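Local coordinates for probable zinc protease PqqL (Escherichia coli, PDB 6OFS), which probably acts as a zinc-dependent endopeptidase of the M16 family in the periplasm, with one zinc ion bound per subunit, at residues A[780-785]-A[793-798]; A[731-736]-A[801-806]; A[642-647]-A[712-717]. All coordinates share one frame; numbering follows the deposited sequence.

In the fold
Interactions 1 and 2 are two places on one mixed five-stranded sheet, and their centres lie 18 Å apart. Strand 792-801 supplies residues to both: it pairs with edge strand 779-787 in interaction 1 and with strand 733-742 in interaction 2. They touch directly, Ala798 CB lying 4.1 Å from Val735 O, and along the chain interaction 1 is nested inside the loop that interaction 2 closes. Interaction 3 closes earlier in the chain, joining the loop after helix 629-641 to the connection that leads into this sheet; its centre is 19 Å from that of interaction 1 and 28 Å from that of interaction 2. All three lie away from the zinc site at His54 and His58.

Interaction 1: A[780-785]-A[793-798]; sequences VSSRLS and ISHLLA
Ser781, Arg783 and Ser785 pair with Ala798, Leu796 and Ser794 through reciprocal backbone hydrogen bonds, six in all; Ser781 N to Ala798 O measures 2.7 Å and Ser794 N to Ser785 O 2.8 Å. One side-chain bond crosses as well, between Ser782 and His795, whose side chains share a face of the sheet: Ser782 OG lies 3.1 Å from His795 NE2 and either could be the donor. Both side chains extend opposite their own backbone N (chi1 -176° for Ser782, 178° for His795), which brings the hydroxyl to the edge of the ring. Ser782 OG also bonds to Asn759 of helix 749-771.

The segment axes come within 4.8 Å and run antiparallel at 174°; with only a short turn between them, strands 779-787 and 792-801 form a beta hairpin. The first is outermost in a five-stranded sheet; the second also bonds to strand 733-742. Helices 749-771 and 806-823 pack on the face carrying Ser782, Leu784, His795 and Leu797. There Leu784 crosses His795 at about a right angle, its CD1 in the ring plane at the edge and 3.8 Å from His795 CD2. The same methyl lies 3.9 Å from Ile793 CG2.

On the opposite face Arg783, extended from CG to NE, runs alongside Leu796. Leu796 CD2 meets the edge of the guanidinium, 3.6 Å from Arg783 NH1, while Ser781 OG lies over one guanidinium face toward its rim.

Interaction 2: A[731-736]-A[801-806]; sequences PVAQVS and CQPERH
Ala733 and Cys801 form the last antiparallel pair between neighbouring strands 733-742 and 792-801, just before the chain leaves the sheet for helix 806-823. Two backbone bonds define this hydrogen-bonded pair: Ala733 N to Cys801 O and Cys801 N to Ala733 O, each 2.9 Å. The first meets its acceptor nearly head-on (C=O...N 163°), and the second donor lies in the carbonyl plane of Ala733.

Beyond this pair the connection folds back over the same residues. The methyl of Ala733 is met from several sides: Cys801 SG is 4.0 Å from Ala733 CB, Pro803 CA is 3.7 Å from it, and His806 CB is 4.2 Å away. Pro803 also places its ring CD 3.4 Å from Pro731 O, so the proline reaches the residues ahead of strand 733-742. Further along that strand, Val735 CG2 lies 3.9 Å from His806 CB, the two side chains crossing at about a right angle. Leu903 of strand 896-904 touches both Ala733 and His806.

The imidazole is turned back on its own segment. With chi1 at 90°, CG stands between the backbone N and the carbonyl carbon, and ND1 donates to Pro803 O at 3.1 Å; that oxygen lies only 8° out of the ring plane. Pro803 O accepts the backbone N of His806 as well, so one carbonyl takes both the main-chain N-H and the ring N-H of His806 and fixes the turn of the ring. The ring's ND1 is therefore spent within 801-806, and His806 meets the opposite strand through carbon alone. Cohesion across this contact thus rests on two main-chain bonds and on carbon contacts, several of them gathered round the buried Ala733 methyl, with no charge pairing between the segments.

Interaction 3: A[642-647]-A[712-717]; sequences YADDRT and KPLTRA
Arg646 takes the carbonyl of Lys712 end-on: NH1 donates to Lys712 O at 2.9 Å and NH2 to the same oxygen at 3.3 Å, both from one face of the carbonyl plane. A weak bond from Arg646 NH2 also reaches Pro713 O. The bend at chi3 (-70°) turns the guanidinium so that its NE side faces Asp644, giving a side-on salt bridge with NE to Asp644 OD1 at 2.8 Å and NH2 to Asp644 OD2 at 3.0 Å. The bridge supplies each carboxylate oxygen with a syn donor somewhat out of its plane, and Asp644 OD2 keeps its anti lone pair for Thr715 N, 2.8 Å away and nearly straight at 171°. Were Arg646 replaced by an alanine, Asp644 would probably lose its charge partner and Lys712 O both guanidinium donors.

Asp644 also organises its own loop: a weak bond from Arg646 N to Asp644 OD1 closes an Asx turn ahead of the 3-10 segment 645-647, and Thr647 OG1 donates to Asp644 O. This loop follows helix 629-641, while 712-717 belongs to the connection running into strand 721-728, first in the sheet of interactions 1 and 2. The backbones of 642-647 and 712-717 meet in a single bridge at Tyr642 and Arg716, with Ala643 N bonded to Thr715 O at 2.9 Å.

Arg716 NH1 donates to Leu714 O at 2.7 Å, and its NE and NH2 form salt bridges with Asp792 and Asp787. The Tyr642 ring brings its CE1 edge over one face of this guanidinium, the two planes 66° apart. Over one ring face, Leu714 CD1 makes a CH-pi contact 3.8 Å from the Tyr642 centroid, while Leu714 CD2 lies over one face of the Arg646 guanidinium, toward its rim.

Interaction 1: A[780-785]-A[793-798]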
# COMPACT_ATOMS: atom_id res chain seq x y z
N VAL A 780 14.39 0.26 46.19
CA VAL A 780 13.62 1.44 46.59
C VAL A 780 13.77 2.53 45.53
O VAL A 780 14.81 2.62 44.86
CB VAL A 780 13.88 1.92 48.04
CG1 VAL A 780 15.20 2.70 48.17
CG2 VAL A 780 12.70 2.72 48.59
N SER A 781 12.71 3.32 45.36
CA SER A 781 12.66 4.41 44.41
C SER A 781 11.91 5.61 44.97
O SER A 781 10.99 5.46 45.78
CB SER A 781 12.01 3.95 43.11
OG SER A 781 12.38 4.85 42.09
N SER A 782 12.37 6.80 44.58
CA SER A 782 11.80 8.08 44.97
C SER A 782 11.87 8.97 43.74
O SER A 782 12.95 9.47 43.40
CB SER A 782 12.57 8.68 46.14
OG SER A 782 11.97 9.89 46.58
N ARG A 783 10.75 9.06 43.02
CA ARG A 783 10.62 9.82 41.77
C ARG A 783 9.63 10.96 41.94
O ARG A 783 8.64 10.82 42.66
CB ARG A 783 10.16 8.91 40.61
CG ARG A 783 11.02 7.66 40.39
CD ARG A 783 10.42 6.76 39.32
NE ARG A 783 11.16 5.50 39.19
CZ ARG A 783 10.61 4.29 39.34
NH1 ARG A 783 9.32 4.17 39.63
NH2 ARG A 783 11.36 3.20 39.21
N LEU A 784 9.89 12.07 41.25
CA LEU A 784 9.05 13.26 41.32
C LEU A 784 8.67 13.75 39.92
O LEU A 784 9.54 14.12 39.14
CB LEU A 784 9.79 14.35 42.10
CG LEU A 784 8.97 15.52 42.58
CD1 LEU A 784 8.21 15.17 43.87
CD2 LEU A 784 9.85 16.73 42.79
N SER A 785 7.38 13.75 39.61
CA SER A 785 6.81 14.17 38.33
C SER A 785 6.07 15.52 38.47
O SER A 785 5.37 15.73 39.46
CB SER A 785 5.86 13.09 37.83
OG SER A 785 5.17 13.46 36.65
N ILE A 793 1.91 18.31 41.14
CA ILE A 793 3.16 17.57 41.31
C ILE A 793 2.78 16.19 41.87
O ILE A 793 1.85 16.06 42.67
CB ILE A 793 4.14 18.33 42.25
CG1 ILE A 793 4.47 19.75 41.73
CG2 ILE A 793 5.44 17.55 42.49
CD1 ILE A 793 4.42 20.82 42.78
N SER A 794 3.50 15.16 41.45
CA SER A 794 3.28 13.81 41.93
C SER A 794 4.58 13.25 42.49
O SER A 794 5.66 13.51 41.95
CB SER A 794 2.73 12.92 40.83
OG SER A 794 1.86 11.93 41.36
N HIS A 795 4.46 12.52 43.59
CA HIS A 795 5.62 11.90 44.19
C HIS A 795 5.36 10.45 44.32
O HIS A 795 4.49 10.03 45.09
CB HIS A 795 5.97 12.53 45.55
CG HIS A 795 7.14 11.85 46.19
ND1 HIS A 795 6.97 10.84 47.13
CD2 HIS A 795 8.47 11.99 45.94
CE1 HIS A 795 8.19 10.43 47.44
NE2 HIS A 795 9.12 11.09 46.75
N LEU A 796 6.12 9.66 43.57
CA LEU A 796 6.01 8.22 43.66
C LEU A 796 7.12 7.68 44.54
O LEU A 796 8.28 8.04 44.37
CB LEU A 796 5.99 7.55 42.26
CG LEU A 796 6.13 6.01 42.21
CD1 LEU A 796 4.99 5.30 42.96
CD2 LEU A 796 6.20 5.53 40.78
N LEU A 797 6.72 6.84 45.49
CA LEU A 797 7.60 6.09 46.39
C LEU A 797 7.37 4.61 46.06
O LEU A 797 6.26 4.09 46.27
CB LEU A 797 7.28 6.40 47.87
CG LEU A 797 7.77 5.38 48.92
CD1 LEU A 797 9.27 5.53 49.23
CD2 LEU A 797 6.94 5.45 50.18
N ALA A 798 8.36 3.96 45.48
CA ALA A 798 8.22 2.54 45.13
C ALA A 798 9.25 1.66 45.83
O ALA A 798 10.37 2.10 46.07
CB ALA A 798 8.32 2.36 43.62

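Interaction 2: A[731-736]-A[801-806]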
# COMPACT_ATOMS: atom_id res chain seq x y z
N PRO A 731 7.57 -14.64 45.47
CA PRO A 731 7.55 -14.21 46.88
C PRO A 731 8.11 -12.81 47.10
O PRO A 731 8.85 -12.56 48.05
CB PRO A 731 8.36 -15.30 47.59
CG PRO A 731 9.19 -15.95 46.51
CD PRO A 731 8.79 -15.41 45.17
N VAL A 732 7.74 -11.89 46.19
CA VAL A 732 8.15 -10.49 46.24
C VAL A 732 6.91 -9.62 46.34
O VAL A 732 6.02 -9.68 45.48
CB VAL A 732 9.03 -10.05 45.03
CG1 VAL A 732 9.60 -8.65 45.25
CG2 VAL A 732 10.17 -11.04 44.75
N ALA A 733 6.86 -8.80 47.41
CA ALA A 733 5.80 -7.82 47.61
C ALA A 733 6.27 -6.54 46.89
O ALA A 733 7.40 -6.11 47.08
CB ALA A 733 5.60 -7.54 49.09
N GLN A 734 5.41 -5.98 46.04
CA GLN A 734 5.70 -4.74 45.32
C GLN A 734 4.75 -3.66 45.87
O GLN A 734 3.54 -3.82 45.79
CB GLN A 734 5.52 -4.97 43.80
CG GLN A 734 6.15 -3.90 42.90
CD GLN A 734 6.04 -4.23 41.42
OE1 GLN A 734 6.52 -5.27 40.94
NE2 GLN A 734 5.42 -3.33 40.66
N VAL A 735 5.31 -2.60 46.48
CA VAL A 735 4.55 -1.49 47.07
C VAL A 735 4.76 -0.18 46.30
O VAL A 735 5.90 0.23 46.08
CB VAL A 735 4.84 -1.31 48.60
CG1 VAL A 735 4.10 -0.11 49.17
CG2 VAL A 735 4.48 -2.57 49.38
N SER A 736 3.65 0.48 45.94
CA SER A 736 3.68 1.78 45.26
C SER A 736 2.81 2.79 46.01
O SER A 736 1.65 2.50 46.34
CB SER A 736 3.20 1.65 43.82
OG SER A 736 4.03 0.75 43.10
N CYS A 801 9.88 -5.74 48.55
CA CYS A 801 10.38 -6.30 49.81
C CYS A 801 9.82 -7.71 50.02
O CYS A 801 9.09 -8.22 49.17
CB CYS A 801 9.95 -5.38 50.96
SG CYS A 801 8.15 -5.33 51.20
N GLN A 802 10.12 -8.28 51.19
CA GLN A 802 9.60 -9.57 51.64
C GLN A 802 8.14 -9.29 52.06
O GLN A 802 7.91 -8.28 52.72
CB GLN A 802 10.42 -10.07 52.85
CG GLN A 802 10.32 -11.57 53.10
CD GLN A 802 10.80 -11.97 54.48
OE1 GLN A 802 11.68 -11.33 55.09
NE2 GLN A 802 10.24 -13.05 55.00
N PRO A 803 7.16 -10.15 51.68
CA PRO A 803 5.75 -9.86 52.01
C PRO A 803 5.43 -9.51 53.47
O PRO A 803 4.66 -8.58 53.72
CB PRO A 803 5.00 -11.12 51.56
CG PRO A 803 5.87 -11.72 50.53
CD PRO A 803 7.29 -11.38 50.87
N GLU A 804 6.06 -10.21 54.43
CA GLU A 804 5.89 -10.03 55.88
C GLU A 804 6.32 -8.64 56.39
O GLU A 804 5.95 -8.26 57.50
CB GLU A 804 6.68 -11.12 56.63
CG GLU A 804 6.14 -12.54 56.43
CD GLU A 804 6.44 -13.20 55.09
OE1 GLU A 804 5.59 -14.00 54.63
OE2 GLU A 804 7.50 -12.90 54.49
N ARG A 805 7.09 -7.89 55.57
CA ARG A 805 7.63 -6.59 55.91
C ARG A 805 7.03 -5.41 55.14
O ARG A 805 7.49 -4.28 55.33
CB ARG A 805 9.16 -6.61 55.71
CG ARG A 805 9.90 -7.57 56.65
CD ARG A 805 11.10 -6.90 57.29
NE ARG A 805 10.73 -5.93 58.32
CZ ARG A 805 11.47 -4.88 58.68
NH1 ARG A 805 12.63 -4.63 58.07
NH2 ARG A 805 11.05 -4.05 59.63
N HIS A 806 6.01 -5.64 54.27
CA HIS A 806 5.41 -4.58 53.43
C HIS A 806 4.76 -3.45 54.23
O HIS A 806 4.95 -2.29 53.87
CB HIS A 806 4.45 -5.14 52.35
CG HIS A 806 3.00 -5.29 52.73
ND1 HIS A 806 2.48 -6.51 53.13
CD2 HIS A 806 1.99 -4.40 52.65
CE1 HIS A 806 1.19 -6.31 53.33
NE2 HIS A 806 0.84 -5.05 53.05

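Interaction 3: A[642-647]-A[712-717]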
# COMPACT_ATOMS: atom_id res chain seq x y z
N TYR A 642 -6.51 7.89 38.53
CA TYR A 642 -7.36 8.72 37.69
C TYR A 642 -8.78 8.19 37.60
O TYR A 642 -9.03 7.01 37.86
CB TYR A 642 -6.76 8.90 36.27
CG TYR A 642 -5.34 9.43 36.25
CD1 TYR A 642 -5.07 10.78 36.43
CD2 TYR A 642 -4.25 8.57 36.06
CE1 TYR A 642 -3.77 11.28 36.40
CE2 TYR A 642 -2.95 9.05 36.04
CZ TYR A 642 -2.71 10.40 36.21
OH TYR A 642 -1.42 10.88 36.17
N ALA A 643 -9.71 9.08 37.26
CA ALA A 643 -11.13 8.79 37.06
C ALA A 643 -11.40 9.29 35.64
O ALA A 643 -12.04 10.34 35.44
CB ALA A 643 -11.96 9.52 38.10
N ASP A 644 -10.83 8.58 34.66
CA ASP A 644 -10.90 8.93 33.23
C ASP A 644 -11.08 7.66 32.40
O ASP A 644 -10.37 6.68 32.61
CB ASP A 644 -9.59 9.64 32.81
CG ASP A 644 -9.74 10.69 31.72
OD1 ASP A 644 -10.09 10.32 30.58
OD2 ASP A 644 -9.48 11.88 32.00
N ASP A 645 -12.03 7.69 31.45
CA ASP A 645 -12.30 6.56 30.56
C ASP A 645 -11.08 6.20 29.71
O ASP A 645 -10.92 5.03 29.35
CB ASP A 645 -13.50 6.87 29.63
CG ASP A 645 -14.86 6.47 30.19
OD1 ASP A 645 -14.99 5.33 30.70
OD2 ASP A 645 -15.81 7.29 30.09
N ARG A 646 -10.22 7.19 29.43
CA ARG A 646 -9.02 7.07 28.61
C ARG A 646 -7.91 6.15 29.18
O ARG A 646 -7.07 5.67 28.41
CB ARG A 646 -8.46 8.46 28.32
CG ARG A 646 -9.30 9.27 27.34
CD ARG A 646 -8.70 10.64 27.11
NE ARG A 646 -8.83 11.47 28.31
CZ ARG A 646 -8.29 12.68 28.47
NH1 ARG A 646 -7.58 13.23 27.49
NH2 ARG A 646 -8.48 13.35 29.60
N THR A 647 -7.92 5.90 30.51
CA THR A 647 -6.92 5.05 31.18
C THR A 647 -7.14 3.57 30.88
O THR A 647 -6.19 2.80 30.97
CB THR A 647 -6.92 5.30 32.70
OG1 THR A 647 -8.15 4.86 33.27
CG2 THR A 647 -6.63 6.76 33.05
N LYS A 712 -6.60 17.63 26.91
CA LYS A 712 -7.25 17.63 28.22
C LYS A 712 -6.42 16.70 29.09
O LYS A 712 -6.23 15.53 28.71
CB LYS A 712 -8.71 17.13 28.14
CG LYS A 712 -9.70 18.12 27.52
CD LYS A 712 -10.10 19.24 28.49
CE LYS A 712 -10.87 20.34 27.81
NZ LYS A 712 -12.28 19.96 27.57
N PRO A 713 -5.84 17.17 30.22
CA PRO A 713 -5.08 16.23 31.07
C PRO A 713 -6.04 15.23 31.67
O PRO A 713 -7.25 15.52 31.77
CB PRO A 713 -4.46 17.13 32.15
CG PRO A 713 -4.78 18.54 31.76
CD PRO A 713 -5.94 18.51 30.83
N LEU A 714 -5.54 14.05 32.06
CA LEU A 714 -6.38 13.02 32.68
C LEU A 714 -7.04 13.58 33.94
O LEU A 714 -6.42 14.34 34.68
CB LEU A 714 -5.57 11.76 33.03
CG LEU A 714 -4.92 10.99 31.88
CD1 LEU A 714 -3.91 10.00 32.41
CD2 LEU A 714 -5.96 10.30 31.00
N THR A 715 -8.33 13.26 34.14
CA THR A 715 -9.09 13.67 35.31
C THR A 715 -8.53 12.86 36.46
O THR A 715 -8.53 11.64 36.40
CB THR A 715 -10.61 13.39 35.09
OG1 THR A 715 -11.08 14.21 34.02
CG2 THR A 715 -11.46 13.62 36.35
N ARG A 716 -8.01 13.53 37.48
CA ARG A 716 -7.44 12.87 38.66
C ARG A 716 -8.56 12.40 39.57
O ARG A 716 -9.59 13.07 39.65
CB ARG A 716 -6.51 13.82 39.41
CG ARG A 716 -5.12 13.91 38.79
CD ARG A 716 -5.00 14.98 37.75
NE ARG A 716 -3.60 15.26 37.42
CZ ARG A 716 -3.04 15.06 36.24
NH1 ARG A 716 -3.76 14.58 35.23
NH2 ARG A 716 -1.76 15.35 36.04
N ALA A 717 -8.40 11.22 40.22
CA ALA A 717 -9.37 10.66 41.16
C ALA A 717 -9.46 11.58 42.38
O ALA A 717 -8.43 11.98 42.94
CB ALA A 717 -8.96 9.25 41.58